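Local coordinates for protein putative alpha-N-acetylgalactosaminidase (Bacillus halodurans C-125, PDB 3CC1) that probably hydrolyses terminal alpha-linked N-acetylgalactosamine from glycans and glycoconjugates, with a TIM-barrel domain joined to a C-terminal beta sandwich, at residues 306-310 with 423-427; 10-14 with 338-343; 355-359 with 371-376. All coordinates share one frame; numbering follows the deposited sequence.

Contact 1 (306-310 with 423-427)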
loop_
_atom_site.group_PDB
_atom_site.type_symbol
_atom_site.label_atom_id
_atom_site.label_comp_id
_atom_site.label_asym_id
_atom_site.label_seq_id
_atom_site.Cartn_x
_atom_site.Cartn_y
_atom_site.Cartn_z
ATOM N N ASN A 306 15.340 -13.847 -14.673
ATOM C CA ASN A 306 15.002 -14.880 -13.686
ATOM C C ASN A 306 13.491 -14.919 -13.417
ATOM O O ASN A 306 12.888 -15.975 -13.353
ATOM C CB ASN A 306 15.787 -14.680 -12.379
ATOM C CG ASN A 306 17.252 -15.117 -12.493
ATOM O OD1 ASN A 306 17.596 -15.998 -13.298
ATOM N ND2 ASN A 306 18.112 -14.514 -11.690
ATOM N N LEU A 307 12.890 -13.756 -13.248
ATOM C CA LEU A 307 11.461 -13.662 -12.965
ATOM C C LEU A 307 10.629 -14.073 -14.186
ATOM O O LEU A 307 9.632 -14.828 -14.071
ATOM C CB LEU A 307 11.085 -12.222 -12.497
ATOM C CG LEU A 307 9.579 -11.981 -12.357
ATOM C CD1 LEU A 307 9.019 -12.931 -11.289
ATOM C CD2 LEU A 307 9.208 -10.483 -12.041
ATOM N N TRP A 308 11.026 -13.572 -15.354
ATOM C CA TRP A 308 10.377 -13.885 -16.623
ATOM C C TRP A 308 10.458 -15.386 -16.893
ATOM O O TRP A 308 9.503 -15.989 -17.314
ATOM C CB TRP A 308 11.042 -13.164 -17.809
ATOM C CG TRP A 308 10.539 -11.770 -18.204
ATOM C CD1 TRP A 308 10.205 -11.379 -19.461
ATOM C CD2 TRP A 308 10.379 -10.596 -17.369
ATOM N NE1 TRP A 308 9.840 -10.057 -19.474
ATOM C CE2 TRP A 308 9.942 -9.549 -18.207
ATOM C CE3 TRP A 308 10.536 -10.338 -16.009
ATOM C CZ2 TRP A 308 9.696 -8.276 -17.735
ATOM C CZ3 TRP A 308 10.285 -9.042 -15.536
ATOM C CH2 TRP A 308 9.864 -8.040 -16.397
ATOM N N ALA A 309 11.603 -15.975 -16.623
ATOM C CA ALA A 309 11.783 -17.441 -16.792
ATOM C C ALA A 309 10.866 -18.243 -15.873
ATOM O O ALA A 309 10.115 -19.082 -16.323
ATOM C CB ALA A 309 13.249 -17.849 -16.541
ATOM N N ILE A 310 10.900 -17.925 -14.585
ATOM C CA ILE A 310 10.240 -18.731 -13.559
ATOM C C ILE A 310 8.725 -18.588 -13.621
ATOM O O ILE A 310 8.010 -19.482 -13.192
ATOM C CB ILE A 310 10.759 -18.374 -12.142
ATOM C CG1 ILE A 310 10.535 -19.545 -11.161
ATOM C CG2 ILE A 310 10.092 -17.090 -11.619
ATOM C CD1 ILE A 310 11.687 -20.469 -11.045
ATOM N N GLN A 423 20.110 -7.714 -7.082
ATOM C CA GLN A 423 20.718 -8.943 -7.539
ATOM C C GLN A 423 19.863 -10.138 -7.149
ATOM O O GLN A 423 19.190 -10.177 -6.115
ATOM C CB GLN A 423 22.139 -9.076 -6.987
ATOM C CG GLN A 423 22.887 -10.284 -7.527
ATOM C CD GLN A 423 24.297 -10.410 -7.030
ATOM O OE1 GLN A 423 24.564 -10.258 -5.862
ATOM N NE2 GLN A 423 25.221 -10.702 -7.939
ATOM N N SER A 424 19.932 -11.165 -7.977
ATOM C CA SER A 424 19.174 -12.359 -7.743
ATOM C C SER A 424 20.059 -13.594 -7.990
ATOM O O SER A 424 21.179 -13.506 -8.485
ATOM C CB SER A 424 17.944 -12.430 -8.631
ATOM O OG SER A 424 18.305 -12.395 -10.001
HETATM N N MSE A 425 19.526 -14.736 -7.610
HETATM C CA MSE A 425 20.180 -15.992 -7.899
HETATM C C MSE A 425 19.170 -17.024 -8.312
HETATM O O MSE A 425 18.159 -17.249 -7.613
HETATM C CB MSE A 425 20.890 -16.469 -6.655
HETATM C CG MSE A 425 21.139 -17.954 -6.778
HETATM SE SE MSE A 425 22.873 -18.212 -7.640
HETATM C CE MSE A 425 23.432 -18.209 -5.790
HETATM N N MSE A 426 19.452 -17.699 -9.425
HETATM C CA MSE A 426 18.643 -18.833 -9.850
HETATM C C MSE A 426 19.338 -20.153 -9.494
HETATM O O MSE A 426 20.464 -20.421 -9.931
HETATM C CB MSE A 426 18.349 -18.744 -11.347
HETATM C CG MSE A 426 17.513 -19.886 -11.873
HETATM SE SE MSE A 426 15.678 -19.801 -11.305
HETATM C CE MSE A 426 14.924 -18.685 -12.733
ATOM N N LEU A 427 18.671 -20.940 -8.645
ATOM C CA LEU A 427 19.219 -22.204 -8.175
ATOM C C LEU A 427 18.520 -23.383 -8.832
ATOM O O LEU A 427 17.303 -23.357 -9.080
ATOM C CB LEU A 427 19.085 -22.343 -6.655
ATOM C CG LEU A 427 19.619 -21.230 -5.745
ATOM C CD1 LEU A 427 19.017 -21.324 -4.376
ATOM C CD2 LEU A 427 21.134 -21.327 -5.647
HETATM O O HOH W 1 21.035 -14.193 -11.256
#
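Asn306 and the selenomethionine Met426 face each other where helix 298-310, of the alpha-galactosidase A-type TIM-barrel domain, meets strand 424-431 of the C-terminal beta sandwich. The short segments approach to 10.0 Å between axes at 35°, so the helix runs obliquely over the strand and side chains span the gap. The close-packed part is Met426. Its CG stands anti to the backbone N (chi1 180°), which carries the chain off the strand; bends at the next two torsions then lay the methyl CE 3.4 Å from the backbone O of Asn306. Meanwhile Met426 CB lies 3.5 Å from Asn306 OD1, the two side chains lying alongside each other and pointing opposite ways. Further along the helix the selenium is 4.1 Å from Ile310 CD1, and Ala309 adds its methyl to the same patch. Ile337 and Ile340 of helix 335-343 add an apolar flank to Met426, whose methyl nevertheless also meets a backbone carbonyl.

Toward Ser424, which is partly exposed, the contact is looser and polar. Asn306 ND2 donates to Ser424 OG over 2.7 Å, at an N-H...O angle of 145°, with the hydroxyl close to the amide plane. Ser424 OG is hydrogen-bonded to Thr303 OG1 as well, a residue of the same helix as Asn306. On the other end of the amide, OD1 accepts from Trp401 NE1; since an indole N-H can only donate, this bond fixes which end of the amide is oxygen and holds it against a flip. A water links the amide to the strand backbone: it accepts from Asn306 ND2 at 3.0 Å and donates to Ser424 O at 2.9 Å.

Contact 2 (10-14 with 338-343)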
loop_
_atom_site.group_PDB
_atom_site.type_symbol
_atom_site.label_atom_id
_atom_site.label_comp_id
_atom_site.label_asym_id
_atom_site.label_seq_id
_atom_site.Cartn_x
_atom_site.Cartn_y
_atom_site.Cartn_z
ATOM N N LEU A 10 1.461 -25.602 -27.029
ATOM C CA LEU A 10 2.593 -24.691 -27.279
ATOM C C LEU A 10 3.175 -24.170 -25.988
ATOM O O LEU A 10 2.498 -24.134 -24.979
ATOM C CB LEU A 10 2.179 -23.521 -28.154
ATOM C CG LEU A 10 1.585 -23.963 -29.516
ATOM C CD1 LEU A 10 1.032 -22.794 -30.283
ATOM C CD2 LEU A 10 2.580 -24.804 -30.388
ATOM N N THR A 11 4.441 -23.783 -26.063
ATOM C CA THR A 11 5.165 -23.216 -24.968
ATOM C C THR A 11 5.219 -21.697 -25.134
ATOM O O THR A 11 4.734 -21.157 -26.128
ATOM C CB THR A 11 6.578 -23.804 -24.912
ATOM O OG1 THR A 11 7.281 -23.416 -26.094
ATOM C CG2 THR A 11 6.523 -25.346 -24.780
ATOM N N PRO A 12 5.721 -20.993 -24.126
ATOM C CA PRO A 12 5.671 -19.510 -24.253
ATOM C C PRO A 12 6.462 -19.047 -25.471
ATOM O O PRO A 12 7.546 -19.560 -25.726
ATOM C CB PRO A 12 6.313 -19.019 -22.965
ATOM C CG PRO A 12 6.085 -20.151 -21.958
ATOM C CD PRO A 12 6.001 -21.441 -22.748
ATOM N N PRO A 13 5.906 -18.109 -26.253
ATOM C CA PRO A 13 6.640 -17.594 -27.415
ATOM C C PRO A 13 7.993 -16.997 -27.048
ATOM O O PRO A 13 8.134 -16.296 -26.045
ATOM C CB PRO A 13 5.693 -16.504 -27.969
ATOM C CG PRO A 13 4.331 -16.931 -27.531
ATOM C CD PRO A 13 4.537 -17.549 -26.170
HETATM N N MSE A 14 8.968 -17.323 -27.877
HETATM C CA MSE A 14 10.293 -16.746 -27.851
HETATM C C MSE A 14 10.601 -16.118 -29.206
HETATM O O MSE A 14 10.453 -16.757 -30.271
HETATM C CB MSE A 14 11.340 -17.835 -27.548
HETATM C CG MSE A 14 11.221 -18.460 -26.148
HETATM SE SE MSE A 14 12.454 -19.890 -25.888
HETATM C CE MSE A 14 14.126 -18.977 -26.325
ATOM N N LEU A 338 16.452 -21.136 -20.217
ATOM C CA LEU A 338 15.406 -21.253 -21.210
ATOM C C LEU A 338 14.549 -22.455 -20.914
ATOM O O LEU A 338 13.344 -22.462 -21.117
ATOM C CB LEU A 338 16.002 -21.376 -22.610
ATOM C CG LEU A 338 16.788 -20.155 -23.141
ATOM C CD1 LEU A 338 17.366 -20.467 -24.556
ATOM C CD2 LEU A 338 15.918 -18.884 -23.070
ATOM N N SER A 339 15.185 -23.500 -20.414
ATOM C CA SER A 339 14.436 -24.677 -20.063
ATOM C C SER A 339 13.445 -24.451 -18.885
ATOM O O SER A 339 12.354 -25.043 -18.830
ATOM C CB SER A 339 15.414 -25.798 -19.789
ATOM O OG SER A 339 14.706 -26.836 -19.180
ATOM N N ILE A 340 13.791 -23.556 -17.973
ATOM C CA ILE A 340 12.843 -23.165 -16.908
ATOM C C ILE A 340 11.603 -22.536 -17.559
ATOM O O ILE A 340 10.465 -22.945 -17.288
ATOM C CB ILE A 340 13.484 -22.221 -15.842
ATOM C CG1 ILE A 340 14.625 -22.954 -15.150
ATOM C CG2 ILE A 340 12.455 -21.747 -14.830
ATOM C CD1 ILE A 340 15.593 -22.103 -14.390
ATOM N N ASN A 341 11.838 -21.551 -18.428
ATOM C CA ASN A 341 10.735 -20.818 -19.100
ATOM C C ASN A 341 9.890 -21.737 -19.996
ATOM O O ASN A 341 8.646 -21.625 -20.091
ATOM C CB ASN A 341 11.312 -19.691 -19.948
ATOM C CG ASN A 341 10.236 -18.904 -20.701
ATOM O OD1 ASN A 341 9.963 -19.167 -21.873
ATOM N ND2 ASN A 341 9.629 -17.947 -20.026
ATOM N N GLN A 342 10.565 -22.683 -20.638
ATOM C CA GLN A 342 9.920 -23.490 -21.687
ATOM C C GLN A 342 9.380 -24.861 -21.220
ATOM O O GLN A 342 8.507 -25.453 -21.885
ATOM C CB GLN A 342 10.891 -23.740 -22.853
ATOM C CG GLN A 342 11.252 -22.502 -23.686
ATOM C CD GLN A 342 10.071 -22.005 -24.498
ATOM O OE1 GLN A 342 9.689 -22.633 -25.465
ATOM N NE2 GLN A 342 9.468 -20.904 -24.070
ATOM N N LYS A 343 9.928 -25.361 -20.108
ATOM C CA LYS A 343 9.658 -26.743 -19.685
ATOM C C LYS A 343 9.200 -26.954 -18.242
ATOM O O LYS A 343 8.654 -28.003 -17.917
ATOM C CB LYS A 343 10.900 -27.608 -19.945
ATOM C CG LYS A 343 11.274 -27.747 -21.425
ATOM C CD LYS A 343 10.256 -28.605 -22.191
ATOM C CE LYS A 343 10.488 -28.615 -23.721
ATOM N NZ LYS A 343 9.761 -27.517 -24.431
#
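Gln342 NE2 is held by two acceptors, Pro12 O across the contact and Asn341 OD1 on its own helix. The bonds measure 2.9 Å from NE2 to Pro12 O and 2.8 Å from NE2 to Asn341 OD1, both fairly straight and both near the amide plane, so both N-H groups are used and the amide is held against turning. They tie helix 335-343 to the loop that leads into strand 14-17 of the TIM-barrel domain. The other end of the amide is fixed as well: Thr11 OG1 donates to Gln342 OE1 over 2.6 Å, rising 36° above the carbonyl plane instead of following a lone pair. A bend at chi2 (-69°) turns the Gln342 amide off the helix toward the loop.

Asn341 is itself anchored, its ND2 donating to Ser313 O, and thus serves as a second shell that positions Gln342. Pro12 runs alongside this pair, its CG 3.5 Å from Asn341 O. The selenomethionine Met14 closes the buried side, its CE 3.7 Å from Leu338 CD2. Its selenium also packs against the Gln342 amide, with SE 3.5 Å from Gln342 CD.

Contact 3 (355-359 with 371-376)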
loop_
_atom_site.group_PDB
_atom_site.type_symbol
_atom_site.label_atom_id
_atom_site.label_comp_id
_atom_site.label_asym_id
_atom_site.label_seq_id
_atom_site.Cartn_x
_atom_site.Cartn_y
_atom_site.Cartn_z
ATOM N N ASP A 355 11.257 -6.855 0.851
ATOM C CA ASP A 355 11.956 -6.790 -0.435
ATOM C C ASP A 355 12.823 -8.012 -0.756
ATOM O O ASP A 355 13.593 -8.008 -1.703
ATOM C CB ASP A 355 12.772 -5.501 -0.591
ATOM C CG ASP A 355 11.926 -4.287 -1.048
ATOM O OD1 ASP A 355 10.753 -4.413 -1.486
ATOM O OD2 ASP A 355 12.481 -3.184 -0.975
ATOM N N LYS A 356 12.704 -9.054 0.041
ATOM C CA LYS A 356 13.339 -10.332 -0.258
ATOM C C LYS A 356 12.220 -11.223 -0.845
ATOM O O LYS A 356 11.186 -11.396 -0.219
ATOM C CB LYS A 356 13.938 -10.948 1.009
ATOM C CG LYS A 356 14.963 -10.052 1.700
ATOM C CD LYS A 356 15.470 -10.639 2.951
ATOM C CE LYS A 356 14.568 -10.329 4.125
ATOM N NZ LYS A 356 15.139 -11.034 5.313
ATOM N N VAL A 357 12.431 -11.758 -2.043
ATOM C CA VAL A 357 11.422 -12.496 -2.748
ATOM C C VAL A 357 11.956 -13.846 -3.216
ATOM O O VAL A 357 13.108 -13.968 -3.617
ATOM C CB VAL A 357 10.898 -11.703 -4.004
ATOM C CG1 VAL A 357 9.791 -12.482 -4.701
ATOM C CG2 VAL A 357 10.458 -10.284 -3.606
ATOM N N ALA A 358 11.102 -14.856 -3.154
ATOM C CA ALA A 358 11.430 -16.235 -3.637
ATOM C C ALA A 358 10.302 -16.754 -4.526
ATOM O O ALA A 358 9.130 -16.444 -4.278
ATOM C CB ALA A 358 11.687 -17.179 -2.425
ATOM N N TRP A 359 10.667 -17.413 -5.631
ATOM C CA TRP A 359 9.739 -18.128 -6.505
ATOM C C TRP A 359 10.387 -19.513 -6.732
ATOM O O TRP A 359 11.598 -19.669 -6.544
ATOM C CB TRP A 359 9.557 -17.451 -7.883
ATOM C CG TRP A 359 8.713 -16.208 -7.898
ATOM C CD1 TRP A 359 9.025 -15.006 -7.318
ATOM C CD2 TRP A 359 7.469 -16.011 -8.556
ATOM N NE1 TRP A 359 8.034 -14.113 -7.526
ATOM C CE2 TRP A 359 7.064 -14.693 -8.286
ATOM C CE3 TRP A 359 6.655 -16.820 -9.332
ATOM C CZ2 TRP A 359 5.889 -14.163 -8.764
ATOM C CZ3 TRP A 359 5.491 -16.316 -9.787
ATOM C CH2 TRP A 359 5.110 -14.981 -9.509
ATOM N N ALA A 371 14.229 -19.269 -7.412
ATOM C CA ALA A 371 14.717 -17.939 -7.719
ATOM C C ALA A 371 14.614 -17.071 -6.451
ATOM O O ALA A 371 13.519 -16.890 -5.880
ATOM C CB ALA A 371 13.912 -17.322 -8.900
ATOM N N LEU A 372 15.754 -16.532 -6.052
ATOM C CA LEU A 372 15.872 -15.642 -4.906
ATOM C C LEU A 372 16.247 -14.225 -5.346
ATOM O O LEU A 372 17.154 -14.050 -6.132
ATOM C CB LEU A 372 16.926 -16.180 -3.907
ATOM C CG LEU A 372 16.694 -17.586 -3.343
ATOM C CD1 LEU A 372 17.954 -18.136 -2.596
ATOM C CD2 LEU A 372 15.409 -17.622 -2.471
ATOM N N PHE A 373 15.543 -13.209 -4.827
ATOM C CA PHE A 373 15.678 -11.867 -5.340
ATOM C C PHE A 373 15.864 -10.850 -4.220
ATOM O O PHE A 373 15.054 -10.794 -3.298
ATOM C CB PHE A 373 14.389 -11.447 -6.100
ATOM C CG PHE A 373 14.026 -12.309 -7.275
ATOM C CD1 PHE A 373 13.176 -13.387 -7.112
ATOM C CD2 PHE A 373 14.461 -12.003 -8.548
ATOM C CE1 PHE A 373 12.779 -14.144 -8.194
ATOM C CE2 PHE A 373 14.075 -12.781 -9.644
ATOM C CZ PHE A 373 13.222 -13.841 -9.453
ATOM N N ASN A 374 16.926 -10.052 -4.296
ATOM C CA ASN A 374 17.040 -8.903 -3.442
ATOM C C ASN A 374 16.560 -7.661 -4.198
ATOM O O ASN A 374 17.291 -7.087 -4.978
ATOM C CB ASN A 374 18.464 -8.707 -2.943
ATOM C CG ASN A 374 18.590 -7.469 -2.107
ATOM O OD1 ASN A 374 17.581 -6.937 -1.658
ATOM N ND2 ASN A 374 19.820 -6.990 -1.898
ATOM N N LEU A 375 15.336 -7.223 -3.907
ATOM C CA LEU A 375 14.719 -6.049 -4.575
ATOM C C LEU A 375 15.075 -4.731 -3.875
ATOM O O LEU A 375 14.652 -3.665 -4.278
ATOM C CB LEU A 375 13.200 -6.193 -4.616
ATOM C CG LEU A 375 12.652 -7.415 -5.335
ATOM C CD1 LEU A 375 11.137 -7.248 -5.400
ATOM C CD2 LEU A 375 13.323 -7.560 -6.716
ATOM N N HIS A 376 15.860 -4.836 -2.828
ATOM C CA HIS A 376 16.186 -3.696 -1.988
ATOM C C HIS A 376 17.362 -2.931 -2.544
ATOM O O HIS A 376 18.090 -3.435 -3.398
ATOM C CB HIS A 376 16.527 -4.162 -0.563
ATOM C CG HIS A 376 16.138 -3.168 0.476
ATOM N ND1 HIS A 376 14.869 -2.617 0.527
ATOM C CD2 HIS A 376 16.846 -2.600 1.485
ATOM C CE1 HIS A 376 14.816 -1.755 1.530
ATOM N NE2 HIS A 376 15.998 -1.731 2.127
#
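Strands 356-362 and 368-374 run antiparallel as a beta hairpin of the C-terminal sandwich, their short segments 4.7 Å apart between axes and at 164°, with Val357-Phe373 and Trp359-Ala371 as hydrogen-bonded pairs. Reciprocal N-H...O bonds define each, such as Phe373 N to Val357 O at 2.8 Å and Val357 N to Phe373 O at 3.1 Å. These residues put their side chains on one face, where Val357 CG2 meets Leu375 CD1 at 3.6 Å and Trp359 CD1 comes obliquely to Phe373 CE1. Helices 247-262 and 298-310 pack against that face. Behind it, Ala358 CB touches Leu372 CD2 at 3.7 Å.

At the strand end, His376 ND1 donates to Asp355 OD2 over 2.9 Å at 169°, within the ring plane and onto the anti lone pair. OD1 of the same carboxylate takes Tyr251 OH and a salt bridge from Arg352. Replacing the histidine with an alanine would probably leave Asp355 OD2 without this donor and open a gap beside the carboxylate. His376 NE2 also makes a weak hydrogen bond to Asp377 of a neighbouring subunit, so carboxylates at both nitrogens would tend to stabilise a protonated imidazole.

In the fold
The three contacts line up from the TIM-barrel domain into the C-terminal beta sandwich. Contact 2 ties the chain's start to helix 335-343; contact 1 joins helix 298-310 to strand 424-431; contact 3 lies within the sandwich. Centres of contacts 1 and 3 are about 9 Å apart, and strands 424-431 and 368-374 are sheet neighbours, with Met425 N 2.9 Å from Leu372 O. Contacts 1 and 2, centres about 14 Å apart, meet where Ile340 CD1 lies 3.8 Å from Met426 SE. Contacts 2 and 3 have centres about 22 Å apart, nearest atoms about 7 Å, without touching. Along the chain contacts 1 and 2 interleave, while contact 3 falls between the segments of contact 1. Contact 1 thus joins the domains, with contact 2 behind it on the barrel side and contact 3 on the sandwich side.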